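Local coordinates for transcriptional regulator, MarR family (PDB 3CDH), which regulates transcription, probably by binding DNA as a homodimer through a winged helix-turn-helix fold of the MarR type, at the interface of chains A and B. Residues are numbered along the deposited sequence; one frame, centred on the assembly and turned at random. Chains: chain A/B, Transcriptional regulator, MarR family.

Contact 1: the interface of chains A and B. Residues chain A 25, 28-29, 32, 121; chain B 16, 18, 21-22.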
# COMPACT_ATOMS: atom_id res chain seq x y z
N SER A 25 -2.95 -3.98 3.05
CA SER A 25 -3.25 -2.58 2.96
C SER A 25 -4.20 -2.33 1.79
O SER A 25 -5.18 -1.61 1.93
CB SER A 25 -1.96 -1.79 2.81
OG SER A 25 -2.20 -0.42 2.56
N ALA A 28 -7.68 -4.02 2.59
CA ALA A 28 -8.44 -3.37 3.65
C ALA A 28 -9.03 -2.07 3.14
O ALA A 28 -10.15 -1.71 3.48
CB ALA A 28 -7.58 -3.14 4.86
N SER A 29 -8.27 -1.39 2.30
CA SER A 29 -8.66 -0.11 1.74
C SER A 29 -9.70 -0.19 0.66
O SER A 29 -10.50 0.71 0.54
CB SER A 29 -7.45 0.53 1.10
OG SER A 29 -6.56 0.89 2.11
N PHE A 32 -13.39 0.57 1.70
CA PHE A 32 -13.61 1.98 1.89
C PHE A 32 -13.37 2.86 0.66
O PHE A 32 -14.09 3.83 0.47
CB PHE A 32 -12.74 2.47 3.03
CG PHE A 32 -13.06 3.85 3.44
CD1 PHE A 32 -14.34 4.17 3.85
CD2 PHE A 32 -12.09 4.84 3.40
CE1 PHE A 32 -14.65 5.46 4.21
CE2 PHE A 32 -12.39 6.13 3.77
CZ PHE A 32 -13.67 6.44 4.17
N HIS A 121 -16.36 1.47 8.89
CA HIS A 121 -15.65 0.39 8.20
C HIS A 121 -14.62 -0.20 9.14
O HIS A 121 -14.57 -1.42 9.33
CB HIS A 121 -15.01 0.91 6.91
CG HIS A 121 -14.01 -0.03 6.29
ND1 HIS A 121 -12.66 0.25 6.25
CD2 HIS A 121 -14.17 -1.22 5.67
CE1 HIS A 121 -12.02 -0.73 5.64
NE2 HIS A 121 -12.92 -1.63 5.27
N TYR B 16 -5.54 5.17 12.91
CA TYR B 16 -6.47 4.57 11.98
C TYR B 16 -5.86 3.34 11.31
O TYR B 16 -4.73 3.40 10.82
CB TYR B 16 -6.78 5.62 10.95
CG TYR B 16 -7.69 5.24 9.83
CD1 TYR B 16 -8.81 4.45 10.04
CD2 TYR B 16 -7.46 5.74 8.55
CE1 TYR B 16 -9.67 4.13 8.98
CE2 TYR B 16 -8.30 5.44 7.50
CZ TYR B 16 -9.40 4.64 7.72
OH TYR B 16 -10.22 4.37 6.67
N LEU B 18 -6.24 1.76 8.49
CA LEU B 18 -5.86 1.88 7.08
C LEU B 18 -4.59 2.72 6.91
O LEU B 18 -3.73 2.41 6.07
CB LEU B 18 -7.02 2.40 6.24
CG LEU B 18 -7.90 1.31 5.58
CD1 LEU B 18 -8.14 0.12 6.48
CD2 LEU B 18 -9.22 1.86 5.13
N LEU B 21 -1.76 0.46 8.15
CA LEU B 21 -1.38 -0.52 7.13
C LEU B 21 -0.57 0.13 6.01
O LEU B 21 0.52 -0.34 5.65
CB LEU B 21 -2.61 -1.23 6.58
CG LEU B 21 -3.24 -2.36 7.42
CD1 LEU B 21 -4.56 -2.81 6.82
CD2 LEU B 21 -2.31 -3.54 7.58
N ALA B 22 -1.07 1.25 5.48
CA ALA B 22 -0.47 1.85 4.31
C ALA B 22 0.92 2.41 4.59
O ALA B 22 1.85 2.22 3.81
CB ALA B 22 -1.38 2.89 3.73
O HOH W 1 -4.29 0.67 4.06
O HOH W 2 -11.95 2.51 7.19
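A:Ser25, A:Ala28 and A:Ser29 pack against B:Leu18, B:Leu21 and B:Ala22, a two-fold helix-to-helix interface of the homodimer, with water at its polar points, that helps join the two chains. B:Leu18 fills its middle. Its CD1 meets the methyl CB of A:Ala28 at 3.7 Å, while CD2 reaches the imidazole CE1 of A:His121 at 3.9 Å, the two side chains crossing nearly at right angles. The same A:Ala28 methyl takes CD1 of B:Leu21 at 3.6 Å. Cutting B:Leu18 back to an alanine is likely to open a gap between A:Ala28 and A:His121 and leave the imidazole without the methyl it packs on. One water joins the hydroxyls OG of A:Ser25 and A:Ser29 to the backbone carbonyl O of B:Leu18, 2.7 Å from that last oxygen. With OG turned beside its own backbone N (chi1 -69°), A:Ser29 also donates to O of A:Ser25 one turn back, at 2.9 Å. A second water lies in the planes of both rings it links, bridging ND1 of A:His121 and the phenol OH of B:Tyr16; CB of A:Phe32 sits over one face of the imidazole, toward the rim. Helix 17-38 of each chain supplies most of the surface, with A:His121 added from helix 105-128.

Contact 2: the interface of chains A and B. Residues chain A 46, 50-51, 53-54, 66, 115; chain B 12-13.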
# COMPACT_ATOMS: atom_id res chain seq x y z
N TRP A 46 -9.37 12.62 0.27
CA TRP A 46 -9.91 11.99 1.46
C TRP A 46 -8.83 12.06 2.54
O TRP A 46 -9.10 12.50 3.68
CB TRP A 46 -10.36 10.56 1.17
CG TRP A 46 -9.98 9.61 2.27
CD1 TRP A 46 -9.04 8.61 2.21
CD2 TRP A 46 -10.52 9.58 3.60
NE1 TRP A 46 -8.95 7.97 3.42
CE2 TRP A 46 -9.85 8.53 4.29
CE3 TRP A 46 -11.49 10.32 4.28
CZ2 TRP A 46 -10.13 8.22 5.63
CZ3 TRP A 46 -11.77 10.01 5.60
CH2 TRP A 46 -11.08 8.97 6.27
N ALA A 50 -9.13 13.60 6.26
CA ALA A 50 -8.81 12.75 7.39
C ALA A 50 -7.82 13.43 8.32
O ALA A 50 -7.97 13.36 9.54
CB ALA A 50 -8.26 11.43 6.91
N CYS A 51 -6.80 14.10 7.76
CA CYS A 51 -5.77 14.69 8.59
C CYS A 51 -6.32 15.88 9.30
O CYS A 51 -5.90 16.19 10.40
CB CYS A 51 -4.58 15.16 7.77
SG CYS A 51 -3.59 13.78 7.11
N VAL A 53 -9.53 16.70 10.14
CA VAL A 53 -10.73 16.57 10.96
C VAL A 53 -10.50 16.86 12.45
O VAL A 53 -11.40 17.37 13.12
CB VAL A 53 -11.41 15.20 10.78
CG1 VAL A 53 -10.75 14.13 11.63
CG2 VAL A 53 -12.89 15.30 11.06
N ASP A 54 -9.29 16.55 12.91
CA ASP A 54 -8.90 16.54 14.32
C ASP A 54 -7.93 17.67 14.65
O ASP A 54 -7.58 17.85 15.81
CB ASP A 54 -8.18 15.22 14.64
CG ASP A 54 -9.12 14.11 15.09
OD1 ASP A 54 -10.36 14.26 15.01
OD2 ASP A 54 -8.61 13.07 15.55
N LEU A 66 1.75 12.56 6.16
CA LEU A 66 0.67 11.66 6.58
C LEU A 66 -0.02 11.03 5.40
O LEU A 66 -0.50 9.90 5.53
CB LEU A 66 -0.38 12.33 7.45
CG LEU A 66 0.19 12.98 8.71
CD1 LEU A 66 -0.87 13.79 9.45
CD2 LEU A 66 0.86 11.95 9.59
N VAL A 115 -15.09 10.68 7.64
CA VAL A 115 -14.40 10.04 8.74
C VAL A 115 -15.37 9.14 9.50
O VAL A 115 -15.01 8.01 9.88
CB VAL A 115 -13.68 11.02 9.63
CG1 VAL A 115 -13.19 10.32 10.90
CG2 VAL A 115 -12.50 11.59 8.89
N PHE B 12 -7.08 11.08 14.79
CA PHE B 12 -7.65 10.02 13.99
C PHE B 12 -6.64 9.30 13.09
O PHE B 12 -6.49 8.08 13.19
CB PHE B 12 -8.85 10.52 13.19
CG PHE B 12 -9.30 9.58 12.11
CD1 PHE B 12 -9.86 8.34 12.44
CD2 PHE B 12 -9.13 9.91 10.78
CE1 PHE B 12 -10.25 7.43 11.43
CE2 PHE B 12 -9.52 9.02 9.77
CZ PHE B 12 -10.08 7.76 10.10
N VAL B 13 -5.94 10.02 12.22
CA VAL B 13 -5.03 9.37 11.30
C VAL B 13 -4.01 8.50 12.06
O VAL B 13 -3.81 7.31 11.75
CB VAL B 13 -4.37 10.39 10.37
CG1 VAL B 13 -3.36 9.73 9.47
CG2 VAL B 13 -5.43 11.04 9.50
O HOH W 3 -6.57 12.88 11.93
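The backbone N of B:Phe12 donates to the carboxylate OD2 of A:Asp54 at 2.6 Å, bent to 137° at the hydrogen and meeting the oxygen from above the carboxylate plane. In this MarR-family dimer, the short N-terminal helix 12-15 of chain B lies against the winged helix-turn-helix region of chain A. With CG anti to its own N (chi1 166°), the B:Phe12 ring points away from that bond and into an apolar pocket. CG1 of A:Val115 sits over the centre of one face, 3.9 Å from the ring centroid, and the carbonyl O of A:Ala50 lies at the edge in the ring plane. The far rim meets A:Trp46, whose CH2 comes within 3.8 Å of the phenyl CE2, the two side chains crossing at about a right angle; CB of A:Ala50 also touches CE2. Next door, B:Val13 uses its two methyls differently. CG2, beside the backbone N, rests 3.4 Å from A:Ala50 O and 3.8 Å from A:Cys51 CA, whereas CG1, anti to that N (chi1 177°), faces A:Leu66 on helix 60-66. A water joins the two backbones, 2.9 Å from B:Val13 N and 2.8 Å from A:Ala50 O.

Contact 3: the interface of chains A and B. Residues chain A 15, 17, 20; chain B 137-138, 141, 145.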
# COMPACT_ATOMS: atom_id res chain seq x y z
N GLY A 15 4.44 -15.87 1.11
CA GLY A 15 4.90 -15.71 2.48
C GLY A 15 5.84 -14.53 2.65
O GLY A 15 6.44 -14.35 3.70
N LEU A 17 6.99 -10.93 3.29
CA LEU A 17 6.41 -9.92 4.17
C LEU A 17 5.93 -8.68 3.43
O LEU A 17 4.89 -8.11 3.75
CB LEU A 17 7.37 -9.54 5.29
CG LEU A 17 7.04 -8.29 6.12
CD1 LEU A 17 5.86 -8.56 6.98
CD2 LEU A 17 8.19 -7.90 6.99
N LEU A 20 2.67 -9.38 1.95
CA LEU A 20 1.69 -9.50 2.96
C LEU A 20 1.28 -8.10 3.43
O LEU A 20 0.10 -7.84 3.64
CB LEU A 20 2.21 -10.36 4.10
CG LEU A 20 2.38 -11.87 3.84
CD1 LEU A 20 3.05 -12.50 5.04
CD2 LEU A 20 1.09 -12.59 3.55
N ILE B 137 4.33 -10.63 12.96
CA ILE B 137 3.72 -9.81 11.91
C ILE B 137 3.20 -10.64 10.73
O ILE B 137 2.12 -10.40 10.20
CB ILE B 137 4.69 -8.68 11.42
CG1 ILE B 137 4.12 -7.89 10.24
CG2 ILE B 137 6.01 -9.23 10.95
CD1 ILE B 137 3.13 -6.82 10.59
N LYS B 138 3.94 -11.66 10.33
CA LYS B 138 3.57 -12.44 9.18
C LYS B 138 2.29 -13.25 9.37
O LYS B 138 1.45 -13.28 8.46
CB LYS B 138 4.69 -13.35 8.81
CG LYS B 138 5.74 -12.72 7.97
CD LYS B 138 6.37 -13.86 7.20
CE LYS B 138 7.60 -13.44 6.52
NZ LYS B 138 8.07 -14.59 5.75
N LEU B 141 -0.69 -10.87 9.48
CA LEU B 141 -1.14 -10.36 8.19
C LEU B 141 -1.84 -11.45 7.40
O LEU B 141 -2.88 -11.21 6.77
CB LEU B 141 0.02 -9.73 7.40
CG LEU B 141 0.76 -8.54 8.03
CD1 LEU B 141 2.00 -8.22 7.23
CD2 LEU B 141 -0.13 -7.33 8.15
N LEU B 145 -5.59 -11.13 5.86
CA LEU B 145 -6.00 -11.41 4.49
C LEU B 145 -7.07 -12.50 4.45
O LEU B 145 -8.05 -12.39 3.72
CB LEU B 145 -4.80 -11.82 3.64
CG LEU B 145 -3.74 -10.74 3.40
CD1 LEU B 145 -2.39 -11.36 3.08
CD2 LEU B 145 -4.18 -9.80 2.28
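The flat group that matters is the peptide carbonyl of A:Gly15, met at its oxygen by the side-chain amine NZ of B:Lys138; the other side chains across this contact are aliphatic and bring no ring. NZ donates to A:Gly15 O at 2.6 Å, and with a C=O...N angle of 164° the amine sits almost straight out from the carbonyl. This is part of the two-fold dimer interface of a MarR-family regulator, where helix 137-147 of one chain packs on the start of helix 17-38 of the other. The lysine gets there by running extended beyond CG, and its chain also carries apolar contact on the way: CE passes 4.1 Å from CB of A:Leu17, and CG lies 4.0 Å from CD1 of A:Leu20. A:Leu17, with CG anti to its backbone N (chi1 167°), brings CD1 between two partners one turn apart on the other helix, 3.8 Å from B:Ile137 CG1 and 3.9 Å from B:Leu141 CD1. It crosses the isoleucine at about a right angle and the second leucine on a slant. A:Leu20 spreads its carbons over B:Leu141 and B:Leu145 as well as the lysine. CB takes CD1 of B:Leu141 at 3.8 Å, and CD2 touches B:Leu145 CD1 at 3.7 Å.

Contact 1 lies between the others, its C-alpha centre about 13 Å from that of contact 2 and 15 Å from that of contact 3, while contacts 2 and 3 are about 26 Å apart. Helix 17-38 serves contacts 1 and 3, helix 105-128 serves contacts 1 and 2, and the short helix 12-15 appears in both contacts 2 and 3. By the two-fold, each chain's N-terminal segment therefore touches its partner's helix-turn-helix region at one point and the C-terminal helix 137-147 at another. These reciprocal contacts probably help hold the DNA-binding regions against the dimer core and may influence their relative spacing.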